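Local coordinates for probable glutamine-binding lipoprotein GlnH (GLNBP) (PDB 6H20) that binds amino acids such as asparagine and glutamate as a family 3 solute-binding lipoprotein, and probably links extracellular aspartate to protein kinase G signalling, at residues F34-K37 and A38-D41; T253-R256 and I257-G261; F66-P69 and I70-E73; L173-I176 and R177-A180. All coordinates share one frame; numbering follows the deposited sequence.

Contact 1. Residues F34-K37 and A38-D41; sequences FATK and AEAD
Thr36 and Glu39 are brought together by two torsions. In Thr36, chi1 of 79° sets OG1 between the backbone N and the carbonyl carbon, turned toward the first turn of helix 37-43. In Glu39, chi1 of -77° puts CG beside its own backbone N, and the chain then runs extended back to the residues before the helix. The two side chains cross at about a right angle. Thr36 OG1 accepts from Glu39 N at 3.1 Å, with a fairly straight N-H. Glu39 OE1 accepts from Thr36 N at 3.0 Å, and the donor sits above the carboxylate plane. This reciprocal pair is a capping box with Thr36 as N-cap. A weak bond from Ala35 N also reaches Glu39 OE1, at 3.3 Å. Phe34 leans on the same turn. Its CD1 lies 3.7 Å from Glu39 CB, and one ring face has Glu39 O above its centre. CD2 of the ring reaches Ala40 CA at 3.7 Å. Phe34 also touches Arg248, and Ala40 touches Phe249, both on helix 244-259. On another side of the turn Lys37 NZ forms a salt bridge to Asp41 OD2 at 2.7 Å, which it meets on the syn lone pair of OD2. Asp41 N bonds to Lys37 O in the ordinary helical way. The capping box gives partners to backbone N-H groups at the helix start, and the carboxylate of Glu39 probably interacts favourably with the positive end of the helix dipole.

Contact 2. Residues T253-R256 and I257-G261; sequences TLER and IRNDG
Buried Ile257 and Leu254 form the tight side of the last turns of helix 244-259. Their side chains lie side by side and point the same way, with Leu254 CD2 3.9 Å from Ile257 CD1. Ile257 packs on Ile81 and Glu84 of helix 77-90, and its CG2 lies over one face of the Arg256 guanidinium, 3.5 Å above the plane and offset toward the rim. The bend at chi3 (59°) turns that guanidinium toward the helix end. There Arg256 NH1 forms a salt bridge to Asp260 OD2 at 2.9 Å, on the syn side, at the guanidinium edge. Its NE forms a salt bridge to Asp88 and its NH2 one to Glu84. Asp260 OD1 bonds to Thr262 OG1.

The outer side is looser. Glu255 OE1 and Arg258 NH1 meet through a water, the first bond weak, and Glu255 OE2 bonds to Tyr285. Arg258 NH2 turns to Val137 O and Thr136. Exposed Asn259 folds back, and its ND2 donates to Glu255 O at 2.9 Å. Arg256 O accepts from both Asn259 N and Asp260 N.

Three acids should favour the positive charge of Arg256. Glu84 and Asp88 tie it to helix 77-90, Asp260 to its own turn.

Contact 3. Residues F66-P69 and I70-E73; sequences FRDP and ITGE
Asp68 OD1 is gripped by two backbone N-H groups. Ile70 N donates at 2.7 Å, nearly along the C-O axis of the carboxylate. Thr71 N donates at 3.0 Å and comes from above the carboxylate plane, 43° out of it. The torsion chi1 of -175° points the carboxylate away from its own backbone N and forward over the turn, where both donors lie. Asp68 CB also touches Thr71 OG1 at 3.4 Å, and the two side chains cross at about a right angle. The bond from Ile70 N back to Asp68 OD1 makes an Asx turn. Thr71 makes a similar bond three residues on: its OG1 accepts from Glu73 N at 3.2 Å, an ST turn. Together they shape the hairpin loop that joins strands 66-67 and 74-75, which pair antiparallel. Asp68 N donates to Glu73 O at 2.9 Å, and Gly72 N donates to Asp68 O at 2.9 Å, so the two arms are bridged at Asp68 from both of its backbone polar groups. Gly72 has a positive phi of 74°, which favours glycine. Arg67, on the first arm, reaches across to the second. Its CG is 3.4 Å from Gly72 O, and the bend at chi3 brings NH1 round to donate to that same oxygen at 3.1 Å. The oxygen lies at the guanidinium edge, in its plane. Further along the two-stranded ribbon, Phe66 and Thr75 are joined by backbone hydrogen bonds.

Contact 4. Residues L173-I176 and R177-A180; sequences LRRI and REIA
Arg174 and Arg175 form a salt-bridge network with Glu178, each in its own way. Arg174 NH2 forms a salt bridge to Glu178 OE2 at 2.9 Å, and the guanidinium and carboxylate planes stand 77° apart. Its NH1 bonds to Pro17 O. Arg175 has its guanidinium more nearly parallel to the carboxylate, at 15°, with OE1 over one face. Its NH1 is 3.8 Å from Glu178 OE1, a long salt bridge of charges alone, with no N-H aimed at the oxygen. Arg175 NE instead donates to Met230 O. In both arginines a bend at chi2 swings the end back to the turn that follows.

Backbone bonds close helix 171-176. Arg177 N donates to Leu173 O at 3.0 Å. A type I beta turn follows from Ile176 to Ile179, with Ile179 N on Ile176 O at 3.1 Å. A water donates to both Ile176 O and Ile179 O. The helix begins at the asparagine pocket, which includes Thr171, and the turn leads toward strand 184-188.

Apolar contact is made by Ile176 CD1 and Ile179 CD1 at 3.6 Å, the two side chains pointing the same way. Leu173 CD1 touches Arg177 CG at 4.0 Å. Leu173 and Ile176 also rest on Val166 and Ile185 of neighbouring strands.

All four contacts are local, and none touches another. Contacts 1 and 3 lie at the surface, with no buried residues, and rely on side-chain oxygens that accept backbone N-H groups. Contact 1 does this at a helix start, contact 3 in a hairpin loop. Contacts 2 and 4 are partly buried at helix ends, and join arginine-acid pairs to leucine and isoleucine packing. Contacts 1 and 2 are nearest in space, with centres about 16 Å apart, and contact 1 leans on the helix that carries contact 2. Contact 4 lies across the chain's centre from contacts 1, 2 and 3, with the side chain of Leu173 about 8 Å from the bound asparagine.

Contact 1. Residues F34-K37 and A38-D41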
ATOM      1  N   PHE A  34       1.352   8.252 -22.763  1.00 19.96           N
ATOM      2  CA  PHE A  34       1.815   8.775 -24.040  1.00 17.42           C
ATOM      3  C   PHE A  34       1.233   7.964 -25.189  1.00 17.26           C
ATOM      4  O   PHE A  34       1.039   6.750 -25.088  1.00 19.42           O
ATOM      5  CB  PHE A  34       3.333   8.678 -24.119  1.00 19.12           C
ATOM      6  CG  PHE A  34       4.052   9.584 -23.162  1.00 20.46           C
ATOM      7  CD1 PHE A  34       4.105  10.951 -23.386  1.00 23.59           C
ATOM      8  CD2 PHE A  34       4.681   9.065 -22.045  1.00 19.78           C
ATOM      9  CE1 PHE A  34       4.778  11.790 -22.511  1.00 24.79           C
ATOM     10  CE2 PHE A  34       5.357   9.903 -21.159  1.00 20.27           C
ATOM     11  CZ  PHE A  34       5.400  11.265 -21.405  1.00 23.55           C
ATOM     12  N   ALA A  35       1.008   8.641 -26.310  1.00 17.51           N
ATOM     13  CA  ALA A  35       0.447   7.972 -27.481  1.00 17.71           C
ATOM     14  C   ALA A  35       1.484   7.157 -28.241  1.00 17.72           C
ATOM     15  O   ALA A  35       1.133   6.132 -28.836  1.00 20.39           O
ATOM     16  CB  ALA A  35      -0.165   9.003 -28.426  1.00 20.64           C
ATOM     17  N   THR A  36       2.744   7.596 -28.265  1.00 17.84           N
ATOM     18  CA  THR A  36       3.774   6.917 -29.041  1.00 19.05           C
ATOM     19  C   THR A  36       4.820   6.264 -28.145  1.00 23.00           C
ATOM     20  O   THR A  36       5.120   6.738 -27.039  1.00 20.40           O
ATOM     21  CB  THR A  36       4.462   7.874 -30.020  1.00 21.17           C
ATOM     22  OG1 THR A  36       5.428   8.672 -29.324  1.00 20.83           O
ATOM     23  CG2 THR A  36       3.452   8.777 -30.692  1.00 19.42           C
ATOM     24  N   LYS A  37       5.369   5.149 -28.633  1.00 19.31           N
ATOM     25  CA  LYS A  37       6.429   4.475 -27.890  1.00 22.02           C
ATOM     26  C   LYS A  37       7.632   5.391 -27.703  1.00 21.89           C
ATOM     27  O   LYS A  37       8.257   5.397 -26.633  1.00 22.33           O
ATOM     28  CB  LYS A  37       6.818   3.183 -28.609  1.00 25.17           C
ATOM     29  CG  LYS A  37       7.916   2.374 -27.912  1.00 28.21           C
ATOM     30  CD  LYS A  37       8.214   1.095 -28.681  1.00 31.59           C
ATOM     31  CE  LYS A  37       9.189   0.209 -27.927  1.00 33.55           C
ATOM     32  NZ  LYS A  37      10.402   0.978 -27.574  1.00 39.21           N
ATOM     33  N   ALA A  38       7.953   6.202 -28.715  1.00 25.74           N
ATOM     34  CA  ALA A  38       9.125   7.069 -28.623  1.00 21.11           C
ATOM     35  C   ALA A  38       8.977   8.104 -27.512  1.00 23.23           C
ATOM     36  O   ALA A  38       9.937   8.370 -26.774  1.00 25.59           O
ATOM     37  CB  ALA A  38       9.410   7.732 -29.970  1.00 24.93           C
ATOM     38  N   GLU A  39       7.787   8.704 -27.383  1.00 23.30           N
ATOM     39  CA  GLU A  39       7.512   9.627 -26.281  1.00 20.10           C
ATOM     40  C   GLU A  39       7.732   8.947 -24.933  1.00 21.23           C
ATOM     41  O   GLU A  39       8.345   9.520 -24.021  1.00 24.46           O
ATOM     42  CB  GLU A  39       6.059  10.131 -26.368  1.00 22.42           C
ATOM     43  CG  GLU A  39       5.778  11.208 -27.427  1.00 25.01           C
ATOM     44  CD  GLU A  39       4.287  11.366 -27.761  1.00 27.83           C
ATOM     45  OE1 GLU A  39       3.481  10.446 -27.496  1.00 22.17           O
ATOM     46  OE2 GLU A  39       3.908  12.413 -28.345  1.00 33.23           O
ATOM     47  N   ALA A  40       7.224   7.721 -24.785  1.00 18.57           N
ATOM     48  CA  ALA A  40       7.367   7.006 -23.520  1.00 20.45           C
ATOM     49  C   ALA A  40       8.829   6.708 -23.226  1.00 19.94           C
ATOM     50  O   ALA A  40       9.311   6.933 -22.106  1.00 20.33           O
ATOM     51  CB  ALA A  40       6.537   5.724 -23.564  1.00 17.09           C
ATOM     52  N   ASP A  41       9.568   6.241 -24.235  1.00 23.88           N
ATOM     53  CA  ASP A  41      10.975   5.926 -24.006  1.00 26.60           C
ATOM     54  C   ASP A  41      11.764   7.170 -23.624  1.00 25.99           C
ATOM     55  O   ASP A  41      12.682   7.100 -22.796  1.00 25.47           O
ATOM     56  CB  ASP A  41      11.578   5.248 -25.232  1.00 29.01           C
ATOM     57  CG  ASP A  41      11.097   3.827 -25.399  1.00 30.43           C
ATOM     58  OD1 ASP A  41      10.776   3.169 -24.378  1.00 35.81           O
ATOM     59  OD2 ASP A  41      11.042   3.365 -26.559  1.00 35.08           O
TER

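Contact 2. Residues T253-R256 and I257-G261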
ATOM      1  N   THR A 253       2.137   1.352 -18.460  1.00 16.11           N
ATOM      2  CA  THR A 253       2.352   0.003 -17.939  1.00 15.50           C
ATOM      3  C   THR A 253       1.070  -0.560 -17.354  1.00 13.55           C
ATOM      4  O   THR A 253       0.734  -1.733 -17.578  1.00 16.64           O
ATOM      5  CB  THR A 253       3.440   0.006 -16.857  1.00 14.80           C
ATOM      6  OG1 THR A 253       4.655   0.544 -17.398  1.00 18.88           O
ATOM      7  CG2 THR A 253       3.704  -1.421 -16.379  1.00 15.47           C
ATOM      8  N   LEU A 254       0.344   0.254 -16.585  1.00 14.80           N
ATOM      9  CA  LEU A 254      -0.875  -0.259 -15.974  1.00 14.60           C
ATOM     10  C   LEU A 254      -1.928  -0.597 -17.026  1.00 14.90           C
ATOM     11  O   LEU A 254      -2.614  -1.614 -16.906  1.00 16.61           O
ATOM     12  CB  LEU A 254      -1.401   0.715 -14.920  1.00 13.89           C
ATOM     13  CG  LEU A 254      -0.430   0.893 -13.748  1.00 14.73           C
ATOM     14  CD1 LEU A 254      -0.968   1.873 -12.705  1.00 16.13           C
ATOM     15  CD2 LEU A 254      -0.065  -0.457 -13.091  1.00 14.55           C
ATOM     16  N   GLU A 255      -2.070   0.229 -18.070  1.00 14.78           N
ATOM     17  CA  GLU A 255      -2.954  -0.147 -19.176  1.00 15.16           C
ATOM     18  C   GLU A 255      -2.532  -1.475 -19.786  1.00 14.29           C
ATOM     19  O   GLU A 255      -3.374  -2.345 -20.059  1.00 17.33           O
ATOM     20  CB  GLU A 255      -2.956   0.929 -20.267  1.00 16.26           C
ATOM     21  CG  GLU A 255      -3.692   2.220 -19.907  1.00 19.87           C
ATOM     22  CD  GLU A 255      -5.201   2.101 -20.039  1.00 23.36           C
ATOM     23  OE1 GLU A 255      -5.697   1.079 -20.578  1.00 23.26           O
ATOM     24  OE2 GLU A 255      -5.895   3.045 -19.612  1.00 21.47           O
ATOM     25  N   ARG A 256      -1.226  -1.663 -19.998  1.00 15.26           N
ATOM     26  CA  ARG A 256      -0.767  -2.936 -20.546  1.00 15.23           C
ATOM     27  C   ARG A 256      -1.176  -4.106 -19.664  1.00 16.95           C
ATOM     28  O   ARG A 256      -1.774  -5.073 -20.149  1.00 17.47           O
ATOM     29  CB  ARG A 256       0.743  -2.943 -20.759  1.00 15.11           C
ATOM     30  CG  ARG A 256       1.175  -4.260 -21.380  1.00 15.27           C
ATOM     31  CD  ARG A 256       2.658  -4.317 -21.630  1.00 16.36           C
ATOM     32  NE  ARG A 256       3.505  -4.137 -20.447  1.00 17.01           N
ATOM     33  CZ  ARG A 256       3.756  -5.083 -19.541  1.00 18.52           C
ATOM     34  NH1 ARG A 256       3.183  -6.280 -19.635  1.00 19.81           N
ATOM     35  NH2 ARG A 256       4.581  -4.829 -18.529  1.00 19.83           N
ATOM     36  N   ILE A 257      -0.866  -4.045 -18.366  1.00 15.31           N
ATOM     37  CA  ILE A 257      -1.090  -5.228 -17.533  1.00 14.58           C
ATOM     38  C   ILE A 257      -2.571  -5.467 -17.254  1.00 16.09           C
ATOM     39  O   ILE A 257      -2.986  -6.614 -17.041  1.00 19.00           O
ATOM     40  CB  ILE A 257      -0.228  -5.228 -16.255  1.00 15.47           C
ATOM     41  CG1 ILE A 257      -0.658  -4.122 -15.289  1.00 15.91           C
ATOM     42  CG2 ILE A 257       1.246  -5.146 -16.610  1.00 18.26           C
ATOM     43  CD1 ILE A 257       0.003  -4.257 -13.883  1.00 18.73           C
ATOM     44  N   ARG A 258      -3.397  -4.414 -17.236  1.00 16.95           N
ATOM     45  CA  ARG A 258      -4.832  -4.652 -17.071  1.00 17.05           C
ATOM     46  C   ARG A 258      -5.419  -5.401 -18.256  1.00 20.37           C
ATOM     47  O   ARG A 258      -6.413  -6.119 -18.101  1.00 22.81           O
ATOM     48  CB  ARG A 258      -5.597  -3.344 -16.893  1.00 19.38           C
ATOM     49  CG  ARG A 258      -5.307  -2.621 -15.592  1.00 22.03           C
ATOM     50  CD  ARG A 258      -6.332  -1.524 -15.386  1.00 22.27           C
ATOM     51  NE  ARG A 258      -5.928  -0.549 -14.381  1.00 20.48           N
ATOM     52  CZ  ARG A 258      -5.232   0.560 -14.637  1.00 19.78           C
ATOM     53  NH1 ARG A 258      -4.831   0.848 -15.877  1.00 21.97           N
ATOM     54  NH2 ARG A 258      -4.928   1.387 -13.648  1.00 18.35           N
ATOM     55  N   ASN A 259      -4.820  -5.255 -19.438  1.00 19.20           N
ATOM     56  CA  ASN A 259      -5.412  -5.764 -20.666  1.00 19.90           C
ATOM     57  C   ASN A 259      -4.706  -6.982 -21.242  1.00 22.24           C
ATOM     58  O   ASN A 259      -5.290  -7.672 -22.087  1.00 25.55           O
ATOM     59  CB  ASN A 259      -5.438  -4.643 -21.712  1.00 19.49           C
ATOM     60  CG  ASN A 259      -6.526  -3.663 -21.440  1.00 19.51           C
ATOM     61  OD1 ASN A 259      -7.698  -3.942 -21.719  1.00 26.38           O
ATOM     62  ND2 ASN A 259      -6.178  -2.526 -20.863  1.00 18.14           N
ATOM     63  N   ASP A 260      -3.475  -7.269 -20.829  1.00 19.57           N
ATOM     64  CA  ASP A 260      -2.730  -8.373 -21.417  1.00 17.61           C
ATOM     65  C   ASP A 260      -2.724  -9.618 -20.545  1.00 19.83           C
ATOM     66  O   ASP A 260      -1.988 -10.562 -20.840  1.00 25.30           O
ATOM     67  CB  ASP A 260      -1.316  -7.947 -21.839  1.00 18.79           C
ATOM     68  CG  ASP A 260      -0.330  -7.828 -20.678  1.00 20.41           C
ATOM     69  OD1 ASP A 260      -0.690  -8.060 -19.491  1.00 19.03           O
ATOM     70  OD2 ASP A 260       0.852  -7.502 -20.955  1.00 19.97           O
ATOM     71  N   GLY A 261      -3.517  -9.632 -19.472  1.00 19.21           N
ATOM     72  CA  GLY A 261      -3.604 -10.774 -18.592  1.00 19.57           C
ATOM     73  C   GLY A 261      -2.647 -10.746 -17.419  1.00 21.25           C
ATOM     74  O   GLY A 261      -2.784 -11.577 -16.508  1.00 21.71           O
TER
HETATM   75  O   HOH W   1      -6.527  -0.162 -18.252  1.00 31.98           O

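Contact 3. Residues F66-P69 and I70-E73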
ATOM      1  N   PHE A  66       7.983  -8.505   0.749  1.00 17.68           N
ATOM      2  CA  PHE A  66       8.488  -9.264   1.883  1.00 17.94           C
ATOM      3  C   PHE A  66       9.635 -10.122   1.375  1.00 20.67           C
ATOM      4  O   PHE A  66       9.784 -10.328   0.170  1.00 23.54           O
ATOM      5  CB  PHE A  66       7.378 -10.127   2.507  1.00 21.17           C
ATOM      6  CG  PHE A  66       6.908 -11.255   1.625  1.00 20.68           C
ATOM      7  CD1 PHE A  66       5.973 -11.026   0.618  1.00 20.61           C
ATOM      8  CD2 PHE A  66       7.409 -12.538   1.791  1.00 21.05           C
ATOM      9  CE1 PHE A  66       5.533 -12.062  -0.198  1.00 18.77           C
ATOM     10  CE2 PHE A  66       6.973 -13.579   0.976  1.00 23.04           C
ATOM     11  CZ  PHE A  66       6.039 -13.343  -0.021  1.00 17.63           C
ATOM     12  N   ARG A  67      10.463 -10.610   2.298  1.00 23.77           N
ATOM     13  CA  ARG A  67      11.541 -11.516   1.914  1.00 24.61           C
ATOM     14  C   ARG A  67      11.042 -12.954   2.000  1.00 24.20           C
ATOM     15  O   ARG A  67      10.621 -13.408   3.070  1.00 29.27           O
ATOM     16  CB  ARG A  67      12.799 -11.324   2.762  1.00 27.59           C
ATOM     17  CG  ARG A  67      13.965 -12.166   2.257  1.00 30.03           C
ATOM     18  CD  ARG A  67      15.272 -11.918   3.009  1.00 32.64           C
ATOM     19  NE  ARG A  67      15.542 -10.505   3.252  1.00 31.58           N
ATOM     20  CZ  ARG A  67      16.040  -9.665   2.348  1.00 34.35           C
ATOM     21  NH1 ARG A  67      16.311 -10.081   1.117  1.00 32.29           N
ATOM     22  NH2 ARG A  67      16.251  -8.401   2.679  1.00 36.54           N
ATOM     23  N   ASP A  68      11.075 -13.659   0.876  1.00 24.35           N
ATOM     24  CA  ASP A  68      10.679 -15.062   0.868  1.00 28.00           C
ATOM     25  C   ASP A  68      11.650 -15.850   1.738  1.00 29.68           C
ATOM     26  O   ASP A  68      12.865 -15.784   1.516  1.00 31.72           O
ATOM     27  CB  ASP A  68      10.724 -15.582  -0.571  1.00 30.28           C
ATOM     28  CG  ASP A  68      10.203 -17.002  -0.701  1.00 34.23           C
ATOM     29  OD1 ASP A  68      10.851 -17.938  -0.181  1.00 36.40           O
ATOM     30  OD2 ASP A  68       9.139 -17.186  -1.331  1.00 38.82           O
ATOM     31  N   PRO A  69      11.169 -16.593   2.736  1.00 35.49           N
ATOM     32  CA  PRO A  69      12.098 -17.295   3.636  1.00 34.58           C
ATOM     33  C   PRO A  69      12.858 -18.433   2.978  1.00 36.46           C
ATOM     34  O   PRO A  69      13.858 -18.890   3.546  1.00 45.26           O
ATOM     35  CB  PRO A  69      11.188 -17.803   4.765  1.00 34.12           C
ATOM     36  CG  PRO A  69       9.836 -17.893   4.154  1.00 33.54           C
ATOM     37  CD  PRO A  69       9.760 -16.791   3.120  1.00 31.19           C
ATOM     38  N   ILE A  70      12.430 -18.904   1.813  1.00 35.81           N
ATOM     39  CA  ILE A  70      13.059 -20.041   1.143  1.00 38.75           C
ATOM     40  C   ILE A  70      14.078 -19.594   0.098  1.00 38.34           C
ATOM     41  O   ILE A  70      15.203 -20.093   0.064  1.00 42.65           O
ATOM     42  CB  ILE A  70      11.982 -20.972   0.538  1.00 42.59           C
ATOM     43  CG1 ILE A  70      11.405 -21.889   1.618  1.00 44.25           C
ATOM     44  CG2 ILE A  70      12.552 -21.787  -0.614  1.00 44.76           C
ATOM     45  CD1 ILE A  70      10.099 -22.550   1.231  1.00 46.62           C
ATOM     46  N   THR A  71      13.696 -18.655  -0.769  1.00 33.61           N
ATOM     47  CA  THR A  71      14.588 -18.173  -1.815  1.00 30.66           C
ATOM     48  C   THR A  71      15.422 -16.978  -1.377  1.00 32.71           C
ATOM     49  O   THR A  71      16.419 -16.663  -2.037  1.00 35.78           O
ATOM     50  CB  THR A  71      13.782 -17.755  -3.052  1.00 33.53           C
ATOM     51  OG1 THR A  71      13.075 -16.545  -2.758  1.00 32.41           O
ATOM     52  CG2 THR A  71      12.775 -18.839  -3.437  1.00 33.23           C
ATOM     53  N   GLY A  72      15.030 -16.302  -0.295  1.00 32.26           N
ATOM     54  CA  GLY A  72      15.694 -15.096   0.154  1.00 32.59           C
ATOM     55  C   GLY A  72      15.427 -13.853  -0.672  1.00 32.97           C
ATOM     56  O   GLY A  72      16.007 -12.803  -0.375  1.00 38.00           O
ATOM     57  N   GLU A  73      14.577 -13.928  -1.694  1.00 28.60           N
ATOM     58  CA  GLU A  73      14.344 -12.803  -2.590  1.00 30.45           C
ATOM     59  C   GLU A  73      13.201 -11.938  -2.075  1.00 30.44           C
ATOM     60  O   GLU A  73      12.260 -12.432  -1.449  1.00 28.18           O
ATOM     61  CB  GLU A  73      14.001 -13.310  -3.995  1.00 29.75           C
ATOM     62  CG  GLU A  73      15.105 -14.149  -4.632  1.00 38.54           C
ATOM     63  CD  GLU A  73      14.768 -14.627  -6.040  1.00 42.35           C
ATOM     64  OE1 GLU A  73      13.827 -14.085  -6.656  1.00 45.45           O
ATOM     65  OE2 GLU A  73      15.453 -15.553  -6.530  1.00 48.00           O
TER

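Contact 4. Residues L173-I176 and R177-A180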
ATOM      1  N   LEU A 173      -4.135   4.795  10.471  1.00 18.67           N
ATOM      2  CA  LEU A 173      -4.097   5.539  11.723  1.00 23.60           C
ATOM      3  C   LEU A 173      -5.129   6.652  11.710  1.00 20.79           C
ATOM      4  O   LEU A 173      -5.873   6.839  12.678  1.00 23.43           O
ATOM      5  CB  LEU A 173      -2.688   6.106  11.919  1.00 22.15           C
ATOM      6  CG  LEU A 173      -2.432   7.094  13.057  1.00 24.91           C
ATOM      7  CD1 LEU A 173      -2.941   6.562  14.388  1.00 23.75           C
ATOM      8  CD2 LEU A 173      -0.935   7.409  13.133  1.00 30.94           C
ATOM      9  N   ARG A 174      -5.210   7.387  10.597  1.00 18.91           N
ATOM     10  CA  ARG A 174      -6.164   8.486  10.507  1.00 23.13           C
ATOM     11  C   ARG A 174      -7.601   8.005  10.697  1.00 21.44           C
ATOM     12  O   ARG A 174      -8.399   8.671  11.368  1.00 26.48           O
ATOM     13  CB  ARG A 174      -5.990   9.212   9.169  1.00 24.51           C
ATOM     14  CG  ARG A 174      -7.006  10.315   8.920  1.00 30.22           C
ATOM     15  CD  ARG A 174      -6.854  11.474   9.897  1.00 34.23           C
ATOM     16  NE  ARG A 174      -7.827  12.535   9.625  1.00 39.93           N
ATOM     17  CZ  ARG A 174      -9.122  12.452   9.918  1.00 40.82           C
ATOM     18  NH1 ARG A 174      -9.938  13.459   9.631  1.00 41.42           N
ATOM     19  NH2 ARG A 174      -9.605  11.363  10.498  1.00 40.77           N
ATOM     20  N   ARG A 175      -7.937   6.830  10.161  1.00 20.71           N
ATOM     21  CA  ARG A 175      -9.301   6.321  10.298  1.00 20.88           C
ATOM     22  C   ARG A 175      -9.595   5.863  11.728  1.00 22.69           C
ATOM     23  O   ARG A 175     -10.696   6.087  12.244  1.00 21.42           O
ATOM     24  CB  ARG A 175      -9.521   5.181   9.301  1.00 20.25           C
ATOM     25  CG  ARG A 175     -10.865   4.460   9.440  1.00 20.47           C
ATOM     26  CD  ARG A 175     -12.025   5.418   9.213  1.00 20.88           C
ATOM     27  NE  ARG A 175     -13.328   4.769   9.365  1.00 21.49           N
ATOM     28  CZ  ARG A 175     -13.973   4.633  10.521  1.00 26.94           C
ATOM     29  NH1 ARG A 175     -13.433   5.083  11.649  1.00 25.78           N
ATOM     30  NH2 ARG A 175     -15.157   4.037  10.551  1.00 24.80           N
ATOM     31  N   ILE A 176      -8.633   5.209  12.381  1.00 21.09           N
ATOM     32  CA  ILE A 176      -8.817   4.815  13.778  1.00 21.74           C
ATOM     33  C   ILE A 176      -8.964   6.036  14.683  1.00 22.40           C
ATOM     34  O   ILE A 176      -9.638   5.977  15.723  1.00 24.65           O
ATOM     35  CB  ILE A 176      -7.655   3.900  14.216  1.00 19.93           C
ATOM     36  CG1 ILE A 176      -7.683   2.611  13.399  1.00 24.44           C
ATOM     37  CG2 ILE A 176      -7.717   3.606  15.714  1.00 27.78           C
ATOM     38  CD1 ILE A 176      -8.986   1.901  13.426  1.00 25.24           C
ATOM     39  N   ARG A 177      -8.340   7.160  14.315  1.00 23.86           N
ATOM     40  CA  ARG A 177      -8.470   8.382  15.109  1.00 25.32           C
ATOM     41  C   ARG A 177      -9.870   8.987  15.045  1.00 25.56           C
ATOM     42  O   ARG A 177     -10.150   9.934  15.787  1.00 30.12           O
ATOM     43  CB  ARG A 177      -7.426   9.411  14.669  1.00 26.11           C
ATOM     44  CG  ARG A 177      -6.007   9.072  15.098  1.00 28.33           C
ATOM     45  CD  ARG A 177      -5.700   9.619  16.496  1.00 28.44           C
ATOM     46  NE  ARG A 177      -5.544  11.072  16.463  1.00 35.41           N
ATOM     47  CZ  ARG A 177      -6.433  11.927  16.957  1.00 34.88           C
ATOM     48  NH1 ARG A 177      -7.534  11.475  17.539  1.00 35.56           N
ATOM     49  NH2 ARG A 177      -6.222  13.235  16.867  1.00 36.81           N
ATOM     50  N   GLU A 178     -10.749   8.479  14.179  1.00 23.38           N
ATOM     51  CA  GLU A 178     -12.130   8.933  14.127  1.00 28.25           C
ATOM     52  C   GLU A 178     -13.030   8.208  15.107  1.00 28.87           C
ATOM     53  O   GLU A 178     -14.142   8.679  15.365  1.00 31.96           O
ATOM     54  CB  GLU A 178     -12.705   8.770  12.718  1.00 26.11           C
ATOM     55  CG  GLU A 178     -12.021   9.637  11.692  1.00 28.04           C
ATOM     56  CD  GLU A 178     -12.465   9.331  10.274  1.00 34.23           C
ATOM     57  OE1 GLU A 178     -13.444   8.572  10.094  1.00 36.77           O
ATOM     58  OE2 GLU A 178     -11.826   9.853   9.339  1.00 42.96           O
ATOM     59  N   ILE A 179     -12.580   7.087  15.667  1.00 24.73           N
ATOM     60  CA  ILE A 179     -13.472   6.245  16.451  1.00 23.29           C
ATOM     61  C   ILE A 179     -13.765   6.909  17.787  1.00 26.89           C
ATOM     62  O   ILE A 179     -12.857   7.406  18.468  1.00 28.70           O
ATOM     63  CB  ILE A 179     -12.871   4.842  16.617  1.00 23.24           C
ATOM     64  CG1 ILE A 179     -12.794   4.155  15.258  1.00 20.82           C
ATOM     65  CG2 ILE A 179     -13.708   4.009  17.567  1.00 25.33           C
ATOM     66  CD1 ILE A 179     -11.964   2.869  15.278  1.00 22.23           C
ATOM     67  N   ALA A 180     -15.041   6.905  18.174  1.00 27.85           N
ATOM     68  CA  ALA A 180     -15.501   7.551  19.398  1.00 30.19           C
ATOM     69  C   ALA A 180     -16.359   6.558  20.172  1.00 28.60           C
ATOM     70  O   ALA A 180     -17.339   6.025  19.614  1.00 34.19           O
ATOM     71  CB  ALA A 180     -16.308   8.806  19.060  1.00 30.35           C
TER
HETATM   72  O   HOH W   2     -10.144   7.391  18.048  1.00 41.87           O